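Long-range contact in fimbrin (Schizosaccharomyces pombe, PDB 1RT8), which binds and crosslinks actin filaments and, in fission yeast, supports cell polarity, cytokinesis, mating and spore formation: residues I165-H173 / V255-L265. Numbering follows the deposited sequence.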
# COMPACT_ATOMS: atom_id res chain seq x y z
N ILE A 165 -15.55 2.31 1.36
CA ILE A 165 -16.09 2.84 0.11
C ILE A 165 -17.25 1.94 -0.30
O ILE A 165 -18.27 2.40 -0.81
CB ILE A 165 -15.02 2.84 -1.01
CG1 ILE A 165 -13.96 3.90 -0.71
CG2 ILE A 165 -15.68 3.11 -2.36
CD1 ILE A 165 -12.82 3.93 -1.72
N LEU A 166 -17.09 0.64 -0.07
CA LEU A 166 -18.11 -0.33 -0.44
C LEU A 166 -19.33 -0.32 0.48
O LEU A 166 -20.46 -0.50 0.02
CB LEU A 166 -17.48 -1.72 -0.51
CG LEU A 166 -16.48 -1.91 -1.66
CD1 LEU A 166 -15.77 -3.26 -1.55
CD2 LEU A 166 -17.22 -1.80 -2.99
N LEU A 167 -19.12 -0.11 1.78
CA LEU A 167 -20.23 -0.08 2.73
C LEU A 167 -21.22 1.04 2.40
O LEU A 167 -22.42 0.82 2.41
CB LEU A 167 -19.71 0.09 4.16
CG LEU A 167 -19.06 -1.17 4.74
CD1 LEU A 167 -18.52 -0.86 6.13
CD2 LEU A 167 -20.09 -2.29 4.79
N ARG A 168 -20.70 2.23 2.13
CA ARG A 168 -21.55 3.36 1.78
C ARG A 168 -22.33 3.01 0.50
O ARG A 168 -23.52 3.30 0.37
CB ARG A 168 -20.71 4.61 1.53
CG ARG A 168 -19.85 5.05 2.72
CD ARG A 168 -19.27 6.47 2.49
NE ARG A 168 -18.44 6.92 3.60
CZ ARG A 168 -17.73 8.06 3.62
NH1 ARG A 168 -17.75 8.87 2.58
NH2 ARG A 168 -17.01 8.38 4.69
N TRP A 169 -21.64 2.38 -0.44
CA TRP A 169 -22.24 1.98 -1.71
C TRP A 169 -23.35 0.95 -1.49
O TRP A 169 -24.49 1.15 -1.91
CB TRP A 169 -21.16 1.36 -2.61
CG TRP A 169 -21.67 0.81 -3.90
CD1 TRP A 169 -22.05 1.52 -5.01
CD2 TRP A 169 -21.84 -0.57 -4.24
NE1 TRP A 169 -22.43 0.67 -6.02
CE2 TRP A 169 -22.31 -0.62 -5.57
CE3 TRP A 169 -21.64 -1.77 -3.55
CZ2 TRP A 169 -22.58 -1.83 -6.22
CZ3 TRP A 169 -21.91 -2.98 -4.19
CH2 TRP A 169 -22.38 -2.99 -5.52
N PHE A 170 -23.00 -0.14 -0.83
CA PHE A 170 -23.94 -1.21 -0.52
C PHE A 170 -25.19 -0.60 0.10
O PHE A 170 -26.31 -0.85 -0.35
CB PHE A 170 -23.26 -2.20 0.44
CG PHE A 170 -23.94 -3.55 0.54
CD1 PHE A 170 -23.18 -4.69 0.79
CD2 PHE A 170 -25.31 -3.67 0.41
CE1 PHE A 170 -23.78 -5.94 0.89
CE2 PHE A 170 -25.93 -4.92 0.52
CZ PHE A 170 -25.16 -6.06 0.76
N ASN A 171 -25.00 0.22 1.13
CA ASN A 171 -26.13 0.85 1.81
C ASN A 171 -26.90 1.84 0.95
O ASN A 171 -28.12 1.98 1.09
CB ASN A 171 -25.67 1.54 3.10
CG ASN A 171 -25.34 0.55 4.18
OD1 ASN A 171 -26.13 -0.36 4.48
ND2 ASN A 171 -24.17 0.71 4.80
N TYR A 172 -26.21 2.54 0.06
CA TYR A 172 -26.87 3.48 -0.83
C TYR A 172 -27.97 2.73 -1.58
O TYR A 172 -29.07 3.26 -1.78
CB TYR A 172 -25.87 4.06 -1.83
CG TYR A 172 -26.52 4.77 -3.00
CD1 TYR A 172 -27.05 6.05 -2.86
CD2 TYR A 172 -26.60 4.15 -4.25
CE1 TYR A 172 -27.65 6.71 -3.95
CE2 TYR A 172 -27.20 4.79 -5.33
CZ TYR A 172 -27.71 6.06 -5.18
OH TYR A 172 -28.29 6.69 -6.26
N HIS A 173 -27.68 1.50 -1.99
CA HIS A 173 -28.65 0.69 -2.72
C HIS A 173 -29.75 0.10 -1.83
O HIS A 173 -30.92 0.12 -2.19
CB HIS A 173 -27.94 -0.41 -3.49
CG HIS A 173 -27.17 0.08 -4.67
ND1 HIS A 173 -27.78 0.66 -5.76
CD2 HIS A 173 -25.84 0.12 -4.92
CE1 HIS A 173 -26.86 1.03 -6.63
NE2 HIS A 173 -25.68 0.72 -6.14
N VAL A 255 -18.12 -8.55 -2.77
CA VAL A 255 -18.73 -7.22 -2.91
C VAL A 255 -17.89 -6.28 -3.78
O VAL A 255 -18.43 -5.47 -4.53
CB VAL A 255 -18.94 -6.55 -1.53
CG1 VAL A 255 -19.47 -5.13 -1.72
CG2 VAL A 255 -19.92 -7.37 -0.70
N ALA A 256 -16.57 -6.37 -3.66
CA ALA A 256 -15.69 -5.51 -4.43
C ALA A 256 -15.88 -5.74 -5.93
O ALA A 256 -16.05 -4.79 -6.70
CB ALA A 256 -14.23 -5.76 -4.04
N HIS A 257 -15.85 -7.00 -6.34
CA HIS A 257 -16.00 -7.33 -7.75
C HIS A 257 -17.37 -6.91 -8.30
O HIS A 257 -17.48 -6.44 -9.43
CB HIS A 257 -15.79 -8.83 -7.95
CG HIS A 257 -15.89 -9.27 -9.38
ND1 HIS A 257 -17.08 -9.67 -9.95
CD2 HIS A 257 -14.97 -9.32 -10.37
CE1 HIS A 257 -16.88 -9.95 -11.23
NE2 HIS A 257 -15.61 -9.75 -11.50
N LEU A 258 -18.40 -7.09 -7.48
CA LEU A 258 -19.75 -6.74 -7.87
C LEU A 258 -19.81 -5.24 -8.11
O LEU A 258 -20.51 -4.76 -9.01
CB LEU A 258 -20.73 -7.12 -6.76
CG LEU A 258 -22.22 -6.89 -7.03
CD1 LEU A 258 -22.66 -7.70 -8.25
CD2 LEU A 258 -23.01 -7.29 -5.79
N PHE A 259 -19.05 -4.50 -7.31
CA PHE A 259 -18.99 -3.05 -7.42
C PHE A 259 -18.24 -2.61 -8.67
O PHE A 259 -18.60 -1.62 -9.29
CB PHE A 259 -18.30 -2.46 -6.19
CG PHE A 259 -17.99 -1.00 -6.32
CD1 PHE A 259 -18.96 -0.04 -6.08
CD2 PHE A 259 -16.71 -0.58 -6.67
CE1 PHE A 259 -18.67 1.32 -6.19
CE2 PHE A 259 -16.41 0.77 -6.78
CZ PHE A 259 -17.39 1.72 -6.54
N ASN A 260 -17.20 -3.35 -9.03
CA ASN A 260 -16.41 -2.99 -10.21
C ASN A 260 -17.14 -3.22 -11.52
O ASN A 260 -16.93 -2.49 -12.49
CB ASN A 260 -15.09 -3.77 -10.25
CG ASN A 260 -14.17 -3.42 -9.11
OD1 ASN A 260 -14.24 -2.32 -8.56
ND2 ASN A 260 -13.29 -4.35 -8.74
N THR A 261 -18.01 -4.23 -11.55
CA THR A 261 -18.72 -4.53 -12.78
C THR A 261 -20.15 -3.99 -12.84
O THR A 261 -20.70 -3.82 -13.92
CB THR A 261 -18.74 -6.05 -13.02
OG1 THR A 261 -19.20 -6.71 -11.84
CG2 THR A 261 -17.35 -6.55 -13.36
N HIS A 262 -20.74 -3.71 -11.68
CA HIS A 262 -22.11 -3.22 -11.64
C HIS A 262 -22.37 -2.10 -10.62
O HIS A 262 -23.23 -2.24 -9.75
CB HIS A 262 -23.05 -4.40 -11.37
CG HIS A 262 -23.06 -5.42 -12.47
ND1 HIS A 262 -23.70 -5.22 -13.67
CD2 HIS A 262 -22.46 -6.63 -12.56
CE1 HIS A 262 -23.50 -6.26 -14.45
NE2 HIS A 262 -22.75 -7.13 -13.81
N PRO A 263 -21.64 -0.98 -10.74
CA PRO A 263 -21.81 0.15 -9.81
C PRO A 263 -23.28 0.50 -9.59
O PRO A 263 -23.69 0.84 -8.48
CB PRO A 263 -21.05 1.28 -10.50
CG PRO A 263 -19.97 0.55 -11.21
CD PRO A 263 -20.68 -0.64 -11.80
N GLY A 264 -24.07 0.44 -10.66
CA GLY A 264 -25.48 0.75 -10.57
C GLY A 264 -25.77 2.20 -10.21
O GLY A 264 -26.76 2.49 -9.53
N LEU A 265 -24.91 3.11 -10.65
CA LEU A 265 -25.09 4.53 -10.38
C LEU A 265 -25.39 5.23 -11.70
O LEU A 265 -24.75 4.95 -12.72
CB LEU A 265 -23.83 5.11 -9.73
CG LEU A 265 -23.38 4.48 -8.40
CD1 LEU A 265 -21.98 4.97 -8.08
CD2 LEU A 265 -24.35 4.84 -7.28
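W169 meets F259 and the carbonyl of P263 at once. The edge of the F259 ring, led by CD1, points at one face of the indole in a T-shaped stack, with planes at 85° and the F259 ring centroid 4.6 Å from that of the five-membered ring of W169. F259 CB covers the neighbouring six-membered ring in a CH-pi contact. In the indole plane, W169 NE1 donates to P263 O at 2.8 Å, using a lone pair of the carbonyl. H173 NE2 gives the same oxygen a second hydrogen bond, 3.1 Å long, its donor tilted out of the carbonyl plane. Two ring N-H groups thus tie the turn after helix 248-261 to helix 162-176. A chi1 of 176° sets W169 CG anti to the backbone N and lays the indole between the helices, beside F259, and H173 CD2 lies against the indole face opposite F259. Were W169 replaced by an alanine, the F259 edge would probably face a gap and P263 O would lose one of the two ring N-H donors that grip it.

One turn earlier on helix 162-176, L166 packs its CD2 3.4 Å from F259 CB and its CD1 3.8 Å from A256 CB, while V255 CG1 touches both L166 CB and W169 CZ3. Past the end of helix 248-261, L265 CD2 rests 3.5 Å from Y172 CE2. Helix 194-203 backs this layer, with Y196 against V255, L199 and L200 against L258, and L203 against H173. The axes of segments 165-173 and 255-261 cross at 67°, joining the first long helix and the last helix of the second calponin-homology domain, within the first actin-binding region.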